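Local coordinates for acetoin utilization protein (Exiguobacterium sibiricum, PDB 2Q04) that probably transfers an acetyl group from acetyl-CoA as a GNAT-family acetyltransferase, with a likely role in acetoin utilization, at residues A[78-83]-A[94-99]; A[31-36]-A[70-75]; A[147-152]-A[176-181]. One frame throughout, in Å; residues are numbered along the deposited sequence.

Contact 1 of 3, residues A[78-83]-A[94-99]. With CA (calcium ion), chain G.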
loop_
_atom_site.group_PDB
_atom_site.type_symbol
_atom_site.label_atom_id
_atom_site.label_comp_id
_atom_site.label_asym_id
_atom_site.label_seq_id
_atom_site.Cartn_x
_atom_site.Cartn_y
_atom_site.Cartn_z
ATOM N N PHE A 78 -0.163 -1.223 5.547
ATOM C CA PHE A 78 -1.587 -1.525 5.591
ATOM C C PHE A 78 -2.140 -1.056 6.888
ATOM O O PHE A 78 -1.532 -1.255 7.935
ATOM C CB PHE A 78 -1.835 -3.021 5.457
ATOM C CG PHE A 78 -1.365 -3.585 4.199
ATOM C CD1 PHE A 78 -2.210 -3.670 3.103
ATOM C CD2 PHE A 78 -0.051 -4.030 4.069
ATOM C CE1 PHE A 78 -1.756 -4.192 1.892
ATOM C CE2 PHE A 78 0.404 -4.554 2.874
ATOM C CZ PHE A 78 -0.450 -4.641 1.784
ATOM N N LEU A 79 -3.300 -0.420 6.829
ATOM C CA LEU A 79 -3.992 0.045 8.023
ATOM C C LEU A 79 -5.389 0.452 7.636
ATOM O O LEU A 79 -5.730 0.468 6.443
ATOM C CB LEU A 79 -3.249 1.236 8.658
ATOM C CG LEU A 79 -3.152 2.536 7.836
ATOM C CD1 LEU A 79 -2.632 3.669 8.711
ATOM C CD2 LEU A 79 -2.268 2.357 6.585
ATOM N N TYR A 80 -6.211 0.791 8.625
ATOM C CA TYR A 80 -7.559 1.266 8.340
ATOM C C TYR A 80 -7.500 2.635 7.701
ATOM O O TYR A 80 -6.604 3.419 7.999
ATOM C CB TYR A 80 -8.414 1.311 9.608
ATOM C CG TYR A 80 -8.940 -0.037 10.037
ATOM C CD1 TYR A 80 -9.510 -0.911 9.112
ATOM C CD2 TYR A 80 -8.944 -0.407 11.374
ATOM C CE1 TYR A 80 -9.999 -2.127 9.492
ATOM C CE2 TYR A 80 -9.444 -1.631 11.773
ATOM C CZ TYR A 80 -9.976 -2.487 10.829
ATOM O OH TYR A 80 -10.482 -3.710 11.215
ATOM N N PRO A 81 -8.456 2.926 6.792
ATOM C CA PRO A 81 -8.489 4.209 6.095
ATOM C C PRO A 81 -8.487 5.408 7.038
ATOM O O PRO A 81 -8.970 5.314 8.155
ATOM C CB PRO A 81 -9.801 4.144 5.305
ATOM C CG PRO A 81 -10.079 2.712 5.141
ATOM C CD PRO A 81 -9.553 2.039 6.354
ATOM N N ASP A 82 -7.957 6.529 6.558
ATOM C CA ASP A 82 -7.841 7.758 7.367
ATOM C C ASP A 82 -9.224 8.291 7.781
ATOM O O ASP A 82 -10.097 8.459 6.940
ATOM C CB ASP A 82 -7.076 8.842 6.571
ATOM C CG ASP A 82 -6.792 10.094 7.400
ATOM O OD1 ASP A 82 -7.686 10.961 7.509
ATOM O OD2 ASP A 82 -5.650 10.235 7.891
ATOM N N PRO A 83 -9.404 8.583 9.089
ATOM C CA PRO A 83 -10.671 9.131 9.612
ATOM C C PRO A 83 -11.133 10.418 8.911
ATOM O O PRO A 83 -12.314 10.755 8.968
ATOM C CB PRO A 83 -10.342 9.432 11.079
ATOM C CG PRO A 83 -9.223 8.544 11.409
ATOM C CD PRO A 83 -8.418 8.378 10.160
ATOM N N TYR A 94 -14.066 -4.476 7.574
ATOM C CA TYR A 94 -13.531 -5.347 6.513
ATOM C C TYR A 94 -12.867 -4.536 5.402
ATOM O O TYR A 94 -12.394 -5.095 4.420
ATOM C CB TYR A 94 -14.638 -6.218 5.923
ATOM C CG TYR A 94 -15.263 -7.173 6.922
ATOM C CD1 TYR A 94 -14.630 -8.365 7.258
ATOM C CD2 TYR A 94 -16.479 -6.885 7.523
ATOM C CE1 TYR A 94 -15.179 -9.226 8.166
ATOM C CE2 TYR A 94 -17.037 -7.738 8.423
ATOM C CZ TYR A 94 -16.383 -8.918 8.749
ATOM O OH TYR A 94 -16.942 -9.788 9.659
ATOM N N ILE A 95 -12.850 -3.217 5.552
ATOM C CA ILE A 95 -12.193 -2.358 4.587
ATOM C C ILE A 95 -10.838 -1.887 5.132
ATOM O O ILE A 95 -10.762 -1.235 6.181
ATOM C CB ILE A 95 -13.086 -1.156 4.191
ATOM C CG1 ILE A 95 -14.279 -1.657 3.368
ATOM C CG2 ILE A 95 -12.279 -0.126 3.377
ATOM C CD1 ILE A 95 -15.226 -0.574 2.920
ATOM N N LEU A 96 -9.774 -2.271 4.426
ATOM C CA LEU A 96 -8.414 -1.983 4.834
ATOM C C LEU A 96 -7.739 -1.165 3.750
ATOM O O LEU A 96 -8.035 -1.330 2.578
ATOM C CB LEU A 96 -7.657 -3.301 5.030
ATOM C CG LEU A 96 -6.322 -3.248 5.766
ATOM C CD1 LEU A 96 -6.518 -2.855 7.221
ATOM C CD2 LEU A 96 -5.637 -4.593 5.676
ATOM N N GLU A 97 -6.840 -0.274 4.136
ATOM C CA GLU A 97 -6.127 0.526 3.151
ATOM C C GLU A 97 -4.658 0.132 3.042
ATOM O O GLU A 97 -3.972 -0.018 4.039
ATOM C CB GLU A 97 -6.241 2.029 3.458
ATOM C CG GLU A 97 -5.638 2.923 2.332
ATOM C CD GLU A 97 -5.539 4.387 2.713
ATOM O OE1 GLU A 97 -5.948 4.741 3.831
ATOM O OE2 GLU A 97 -5.016 5.177 1.898
ATOM N N LEU A 98 -4.225 -0.118 1.817
ATOM C CA LEU A 98 -2.835 -0.197 1.507
ATOM C C LEU A 98 -2.370 1.233 1.472
ATOM O O LEU A 98 -2.641 1.957 0.515
ATOM C CB LEU A 98 -2.634 -0.877 0.135
ATOM C CG LEU A 98 -1.205 -1.241 -0.322
ATOM C CD1 LEU A 98 -1.271 -2.037 -1.619
ATOM C CD2 LEU A 98 -0.317 0.001 -0.509
ATOM N N GLY A 99 -1.820 1.691 2.581
ATOM C CA GLY A 99 -1.471 3.098 2.735
ATOM C C GLY A 99 -0.522 3.565 1.669
ATOM O O GLY A 99 -0.867 4.408 0.848
HETATM CA CA CA G . -1.707 5.791 -1.002
HETATM O O HOH W 1 -4.947 5.611 6.604
HETATM O O HOH W 2 -3.822 4.386 -0.244
HETATM O O HOH W 3 -1.195 3.763 -2.250
HETATM O O HOH W 4 -1.941 8.220 0.205
#
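The ring of Tyr80 takes the carbonyl of Ile95 at its edge, near the ring plane, with Tyr80 CD1 3.2 Å from Ile95 O. The same CD1 also meets CD1 of Leu96, whose side chain crosses the tyrosine at about a right angle. Tyr80 OH is hydrogen-bonded to Gly1 N and to Pro93 O. The second ring, Phe78, lies obliquely against Leu98: Phe78 CE1 is 3.7 Å from Leu98 CG, and Phe78 CB packs on Leu96 CD2. Phe78 CA also makes a CA-H...O contact to Glu97 O. Helix 112-121 reaches both Phe78, through Ser120, and Leu98, through Leu117.

Here strands 71-79 and 95-103 run antiparallel, as neighbours in the central sheet of the GNAT fold. Leu79 and Glu97 form a hydrogen-bonded pair. Leu79 N donates to Glu97 O at 2.9 Å, and Glu97 N donates to Leu79 O at 2.7 Å. Beyond Leu79 the first segment turns away from its partner strand. Pro81 CG then rests on Ile95 CG2 at 4.0 Å, the two side chains crossing at about a right angle.

With CG anti to the backbone N (chi1 -173°), the extended chain of buried Glu97 carries its carboxylate to two waters. Glu97 OE1 lies 3.4 Å from Pro81 CA and accepts from a water that also donates to Tyr80 O. Glu97 OE2 accepts at 2.6 Å from a second water, which also donates to Leu98 O. That water is a ligand of the calcium ion, so Glu97 sits in the metal's second shell. Gly99 O binds the calcium at 2.5 Å, and Thr134 O is another ligand.

Contact 2 of 3, residues A[31-36]-A[70-75]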
loop_
_atom_site.group_PDB
_atom_site.type_symbol
_atom_site.label_atom_id
_atom_site.label_comp_id
_atom_site.label_asym_id
_atom_site.label_seq_id
_atom_site.Cartn_x
_atom_site.Cartn_y
_atom_site.Cartn_z
ATOM N N ALA A 31 11.848 -0.503 14.845
ATOM C CA ALA A 31 12.567 0.621 15.447
ATOM C C ALA A 31 14.079 0.424 15.418
ATOM O O ALA A 31 14.836 1.392 15.473
ATOM C CB ALA A 31 12.097 0.836 16.874
ATOM N N THR A 32 14.516 -0.835 15.340
ATOM C CA THR A 32 15.954 -1.159 15.335
ATOM C C THR A 32 16.575 -1.020 13.928
ATOM O O THR A 32 17.795 -0.914 13.790
ATOM C CB THR A 32 16.209 -2.585 15.851
ATOM O OG1 THR A 32 15.597 -3.534 14.971
ATOM C CG2 THR A 32 15.647 -2.758 17.262
ATOM N N TYR A 33 15.732 -1.034 12.894
ATOM C CA TYR A 33 16.210 -0.873 11.526
ATOM C C TYR A 33 16.428 0.604 11.199
ATOM O O TYR A 33 16.190 1.476 12.033
ATOM C CB TYR A 33 15.222 -1.493 10.524
ATOM C CG TYR A 33 14.978 -2.980 10.713
ATOM C CD1 TYR A 33 16.030 -3.859 10.935
ATOM C CD2 TYR A 33 13.701 -3.509 10.592
ATOM C CE1 TYR A 33 15.806 -5.223 11.098
ATOM C CE2 TYR A 33 13.468 -4.871 10.731
ATOM C CZ TYR A 33 14.522 -5.723 10.984
ATOM O OH TYR A 33 14.290 -7.071 11.126
ATOM N N LYS A 34 16.903 0.870 9.986
ATOM C CA LYS A 34 17.171 2.228 9.536
ATOM C C LYS A 34 16.618 2.440 8.128
ATOM O O LYS A 34 17.041 1.782 7.189
ATOM C CB LYS A 34 18.681 2.490 9.540
ATOM C CG LYS A 34 19.075 3.893 9.081
ATOM C CD LYS A 34 20.566 4.150 9.281
ATOM C CE LYS A 34 20.931 5.603 8.977
ATOM N NZ LYS A 34 22.361 5.909 9.295
ATOM N N LEU A 35 15.671 3.357 7.986
ATOM C CA LEU A 35 15.129 3.680 6.667
ATOM C C LEU A 35 16.218 4.222 5.748
ATOM O O LEU A 35 16.980 5.124 6.128
ATOM C CB LEU A 35 14.000 4.712 6.772
ATOM C CG LEU A 35 12.570 4.185 6.910
ATOM C CD1 LEU A 35 11.582 5.346 6.813
ATOM C CD2 LEU A 35 12.259 3.144 5.852
ATOM N N ASP A 36 16.279 3.679 4.535
ATOM C CA ASP A 36 17.224 4.143 3.535
ATOM C C ASP A 36 16.981 5.636 3.244
ATOM O O ASP A 36 15.825 6.070 3.158
ATOM C CB ASP A 36 17.062 3.339 2.251
ATOM C CG ASP A 36 18.132 3.632 1.252
ATOM O OD1 ASP A 36 19.269 3.155 1.448
ATOM O OD2 ASP A 36 17.845 4.340 0.264
ATOM N N ASN A 70 20.370 -4.170 8.386
ATOM C CA ASN A 70 19.503 -3.303 9.201
ATOM C C ASN A 70 18.821 -2.204 8.371
ATOM O O ASN A 70 18.060 -1.403 8.908
ATOM C CB ASN A 70 20.314 -2.649 10.326
ATOM C CG ASN A 70 20.492 -3.548 11.505
ATOM O OD1 ASN A 70 19.519 -4.038 12.080
ATOM N ND2 ASN A 70 21.731 -3.731 11.920
ATOM N N ASP A 71 19.081 -2.191 7.061
ATOM C CA ASP A 71 18.616 -1.114 6.190
ATOM C C ASP A 71 17.324 -1.469 5.421
ATOM O O ASP A 71 17.308 -2.387 4.604
ATOM C CB ASP A 71 19.722 -0.739 5.198
ATOM C CG ASP A 71 20.962 -0.198 5.884
ATOM O OD1 ASP A 71 20.836 0.758 6.671
ATOM O OD2 ASP A 71 22.067 -0.719 5.625
ATOM N N ILE A 72 16.262 -0.698 5.669
ATOM C CA ILE A 72 15.002 -0.845 4.926
ATOM C C ILE A 72 15.088 -0.038 3.630
ATOM O O ILE A 72 15.160 1.190 3.662
ATOM C CB ILE A 72 13.793 -0.324 5.738
ATOM C CG1 ILE A 72 13.694 -1.037 7.081
ATOM C CG2 ILE A 72 12.518 -0.523 4.950
ATOM C CD1 ILE A 72 12.703 -0.394 8.041
ATOM N N ILE A 73 15.073 -0.730 2.496
ATOM C CA ILE A 73 15.189 -0.064 1.185
ATOM C C ILE A 73 13.848 -0.041 0.455
ATOM O O ILE A 73 13.757 0.394 -0.685
ATOM C CB ILE A 73 16.314 -0.733 0.281
ATOM C CG1 ILE A 73 15.993 -2.206 -0.032
ATOM C CG2 ILE A 73 17.640 -0.652 0.966
ATOM C CD1 ILE A 73 15.067 -2.406 -1.216
ATOM N N GLY A 74 12.806 -0.471 1.144
ATOM C CA GLY A 74 11.479 -0.463 0.598
ATOM C C GLY A 74 10.479 -0.962 1.618
ATOM O O GLY A 74 10.840 -1.652 2.564
ATOM N N TYR A 75 9.215 -0.606 1.427
ATOM C CA TYR A 75 8.168 -1.024 2.337
ATOM C C TYR A 75 6.798 -0.913 1.695
ATOM O O TYR A 75 6.626 -0.254 0.668
ATOM C CB TYR A 75 8.194 -0.173 3.601
ATOM C CG TYR A 75 7.914 1.298 3.348
ATOM C CD1 TYR A 75 6.606 1.770 3.233
ATOM C CD2 TYR A 75 8.962 2.220 3.231
ATOM C CE1 TYR A 75 6.345 3.118 2.999
ATOM C CE2 TYR A 75 8.711 3.568 2.999
ATOM C CZ TYR A 75 7.400 4.012 2.884
ATOM O OH TYR A 75 7.140 5.340 2.656
#
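Tyr33 lies against Asn70 and Ile72, and its contacts start at CB. Tyr33 CB sits 3.3 Å from Asn70 O and 3.7 Å from Ile72 CD1. With CG anti to the carbonyl carbon (chi1 -60°), the ring begins beside Asn70, Tyr33 CG being 3.9 Å from Asn70 O. One rim carbon, Tyr33 CD1, meets Asn70 OD1 at 3.7 Å, at the ring edge and in its plane. The other ortho carbon, Tyr33 CD2, lies near Ile72 CD1. Further out, CE1 is still near Asn70 OD1. Thr32 OG1 lies over one ring face, offset toward the rim, and is hydrogen-bonded to Ile29 O. An alanine in place of Tyr33 would probably leave Ile72 CD1 with a gap beside it where CD2 had packed, and Asn70 OD1 without its ring-edge neighbour.

Strands 34-35 and 71-79 pair in parallel in the mixed sheet of this GNAT-family protein. Lys34 N donates to Asn70 O, Ile72 N to Lys34 O, and Asp36 N to Ile72 O. Leu35 and Ile72 share a sheet face, where Leu35 CD2 meets Ile72 CG2 at 3.8 Å. Helix 45-56 packs on Leu35 through Gln48, His49 and Leu52. A classic beta bulge sets Ile73 and Gly74 together opposite Ala66 of strand 62-68. Asp36 CB lies 4.0 Å from Ile73 CA. Asp36 OD2 accepts a hydrogen bond from Gly38 N and forms a salt bridge with Arg106 NH1.

Contact 3 of 3, residues A[147-152]-A[176-181]. With EDO (1,2-ethanediol), chain J; EDO (1,2-ethanediol), chain K.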
loop_
_atom_site.group_PDB
_atom_site.type_symbol
_atom_site.label_atom_id
_atom_site.label_comp_id
_atom_site.label_asym_id
_atom_site.label_seq_id
_atom_site.Cartn_x
_atom_site.Cartn_y
_atom_site.Cartn_z
ATOM N N LEU A 147 10.517 8.835 -15.707
ATOM C CA LEU A 147 9.272 8.486 -16.391
ATOM C C LEU A 147 8.340 9.669 -16.515
ATOM O O LEU A 147 8.286 10.529 -15.633
ATOM C CB LEU A 147 8.549 7.384 -15.632
ATOM C CG LEU A 147 9.252 6.047 -15.526
ATOM C CD1 LEU A 147 8.551 5.185 -14.495
ATOM C CD2 LEU A 147 9.290 5.352 -16.874
ATOM N N SER A 148 7.578 9.698 -17.601
ATOM C CA SER A 148 6.486 10.623 -17.717
ATOM C C SER A 148 5.421 10.161 -16.760
ATOM O O SER A 148 5.515 9.087 -16.191
ATOM C CB SER A 148 5.924 10.644 -19.142
ATOM O OG SER A 148 5.072 9.529 -19.367
ATOM N N VAL A 149 4.379 10.936 -16.637
ATOM C CA VAL A 149 3.314 10.621 -15.674
ATOM C C VAL A 149 2.503 9.377 -16.083
ATOM O O VAL A 149 2.125 8.566 -15.231
ATOM C CB VAL A 149 2.332 11.814 -15.456
ATOM C CG1 VAL A 149 1.249 11.433 -14.459
ATOM C CG2 VAL A 149 3.072 13.031 -14.962
ATOM N N TRP A 150 2.260 9.222 -17.382
ATOM C CA TRP A 150 1.403 8.152 -17.867
ATOM C C TRP A 150 2.153 6.820 -17.944
ATOM O O TRP A 150 1.577 5.770 -17.655
ATOM C CB TRP A 150 0.788 8.554 -19.212
ATOM C CG TRP A 150 0.297 10.018 -19.218
ATOM C CD1 TRP A 150 0.961 11.102 -19.721
ATOM C CD2 TRP A 150 -0.906 10.534 -18.611
ATOM N NE1 TRP A 150 0.225 12.257 -19.511
ATOM C CE2 TRP A 150 -0.920 11.938 -18.831
ATOM C CE3 TRP A 150 -1.973 9.949 -17.925
ATOM C CZ2 TRP A 150 -1.965 12.761 -18.386
ATOM C CZ3 TRP A 150 -3.021 10.775 -17.481
ATOM C CH2 TRP A 150 -3.003 12.162 -17.715
ATOM N N ASP A 151 3.459 6.873 -18.254
ATOM C CA ASP A 151 4.312 5.673 -18.192
ATOM C C ASP A 151 4.404 5.198 -16.754
ATOM O O ASP A 151 4.331 3.997 -16.482
ATOM C CB ASP A 151 5.706 5.980 -18.738
ATOM C CG ASP A 151 5.676 6.443 -20.175
ATOM O OD1 ASP A 151 4.631 6.257 -20.838
ATOM O OD2 ASP A 151 6.682 7.015 -20.636
ATOM N N TYR A 152 4.542 6.149 -15.830
ATOM C CA TYR A 152 4.587 5.832 -14.410
ATOM C C TYR A 152 3.302 5.166 -13.980
ATOM O O TYR A 152 3.318 4.161 -13.289
ATOM C CB TYR A 152 4.798 7.103 -13.573
ATOM C CG TYR A 152 5.029 6.807 -12.115
ATOM C CD1 TYR A 152 3.965 6.459 -11.278
ATOM C CD2 TYR A 152 6.317 6.781 -11.586
ATOM C CE1 TYR A 152 4.173 6.123 -9.947
ATOM C CE2 TYR A 152 6.539 6.449 -10.250
ATOM C CZ TYR A 152 5.457 6.124 -9.435
ATOM O OH TYR A 152 5.664 5.790 -8.117
ATOM N N ALA A 176 -10.373 12.387 -8.824
ATOM C CA ALA A 176 -10.952 12.800 -10.089
ATOM C C ALA A 176 -10.243 14.014 -10.685
ATOM O O ALA A 176 -10.349 14.270 -11.885
ATOM C CB ALA A 176 -12.428 13.096 -9.912
ATOM N N SER A 177 -9.516 14.759 -9.849
ATOM C CA SER A 177 -8.909 16.035 -10.273
ATOM C C SER A 177 -7.875 15.868 -11.403
ATOM O O SER A 177 -7.506 16.838 -12.064
ATOM C CB SER A 177 -8.227 16.714 -9.091
ATOM O OG SER A 177 -6.973 16.114 -8.817
ATOM N N HIS A 178 -7.368 14.655 -11.567
ATOM C CA HIS A 178 -6.341 14.361 -12.592
ATOM C C HIS A 178 -6.475 12.883 -13.010
ATOM O O HIS A 178 -6.406 12.007 -12.168
ATOM C CB HIS A 178 -4.911 14.605 -11.997
ATOM C CG HIS A 178 -3.809 14.679 -13.034
ATOM N ND1 HIS A 178 -3.328 13.570 -13.697
ATOM C CD2 HIS A 178 -3.052 15.723 -13.455
ATOM C CE1 HIS A 178 -2.358 13.935 -14.516
ATOM N NE2 HIS A 178 -2.170 15.235 -14.385
ATOM N N PRO A 179 -6.685 12.616 -14.327
ATOM C CA PRO A 179 -6.894 11.245 -14.807
ATOM C C PRO A 179 -5.777 10.257 -14.431
ATOM O O PRO A 179 -6.008 9.058 -14.409
ATOM C CB PRO A 179 -6.945 11.404 -16.317
ATOM C CG PRO A 179 -7.334 12.753 -16.545
ATOM C CD PRO A 179 -6.823 13.586 -15.413
ATOM N N ALA A 180 -4.573 10.760 -14.190
ATOM C CA ALA A 180 -3.457 9.893 -13.813
ATOM C C ALA A 180 -3.659 9.299 -12.409
ATOM O O ALA A 180 -3.218 8.170 -12.129
ATOM C CB ALA A 180 -2.148 10.642 -13.880
ATOM N N ASN A 181 -4.315 10.051 -11.522
ATOM C CA ASN A 181 -4.629 9.531 -10.178
ATOM C C ASN A 181 -5.577 8.356 -10.305
ATOM O O ASN A 181 -6.273 8.213 -11.319
ATOM C CB ASN A 181 -5.263 10.605 -9.298
ATOM C CG ASN A 181 -4.400 11.829 -9.152
ATOM O OD1 ASN A 181 -3.180 11.775 -9.334
ATOM N ND2 ASN A 181 -5.024 12.953 -8.830
HETATM C C1 EDO J . 5.036 5.913 -5.519
HETATM O O1 EDO J . 3.970 5.182 -6.167
HETATM C C2 EDO J . 4.729 6.101 -4.047
HETATM O O2 EDO J . 5.509 7.175 -3.527
HETATM C C1 EDO K . -11.243 8.482 -12.464
HETATM O O1 EDO K . -12.392 7.755 -11.974
HETATM C C2 EDO K . -9.962 7.894 -11.859
HETATM O O2 EDO K . -8.788 8.325 -12.577
#
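Val149 and Trp150, in the first turn of helix 149-162, meet a type I beta turn running from His178 to Asn181. The nearest backbones are at Trp150 and Ala180, whose CA atoms are 6.6 Å apart. No hydrogen bond crosses between the segments. Each is held by its own bonds. Ser148 is the N-cap of the helix, and its OG accepts a weak bond from Asp151 N. The turn is closed by Asn181 N donating to His178 O. Inside it, Ala180 N donates to His178 ND1 at 3.1 Å, with the donor close to the imidazole plane. This bond would help fix the rotation of the His178 ring. An ethanediol, probably from the crystallisation liquor, donates from O2 to Asn181 O.

The contact joins the start of helix 149-162 to the connection between helix 173-176 and strand 182-187, at the surface of the protein. Ala180 CB is central to it, 3.5 Å from Val149 CG1 and 3.7 Å from Trp150 CZ3. Val149 CG1 is placed there by lying anti to the backbone N (chi1 180°).

The six-membered ring of Trp150 reaches the turn with its outer carbons. Trp150 CZ3 lies 3.6 Å from Ala180 N and has Pro179 CB at the ring edge. Trp150 CH2 comes 3.7 Å from His178 CE1. The Trp150 and His178 rings are nearly parallel, 22° apart, but displaced, with almost no face shared; the centroids are 5.5 Å apart. His178 also meets the ring of Tyr137. On the helix side Val149 packs on Trp140 and Leu142. Ala180 O, on the turn, accepts from Arg153 NH1, a second tie to the same helix.

Contacts 1 and 2 both use strand 71-79, one after the other along it, and their centres are 22 Å apart. Contact 2 adds strand 34-35 in parallel at the start of that strand, and contact 1 pairs its end with strand 95-103. Both belong to the GNAT-family part of the chain. Contact 3 joins helix 149-162 to a turn, with its centre 23 Å from that of contact 1 and 29 Å from that of contact 2. Its nearest atoms are about 11 Å from either. Gly99 of contact 1 binds one calcium ion, which is about 14 Å from the Ala180 side chain. A bound acetic acid, probably from the crystallisation liquor, lies about 3 Å from the Leu35 side chain.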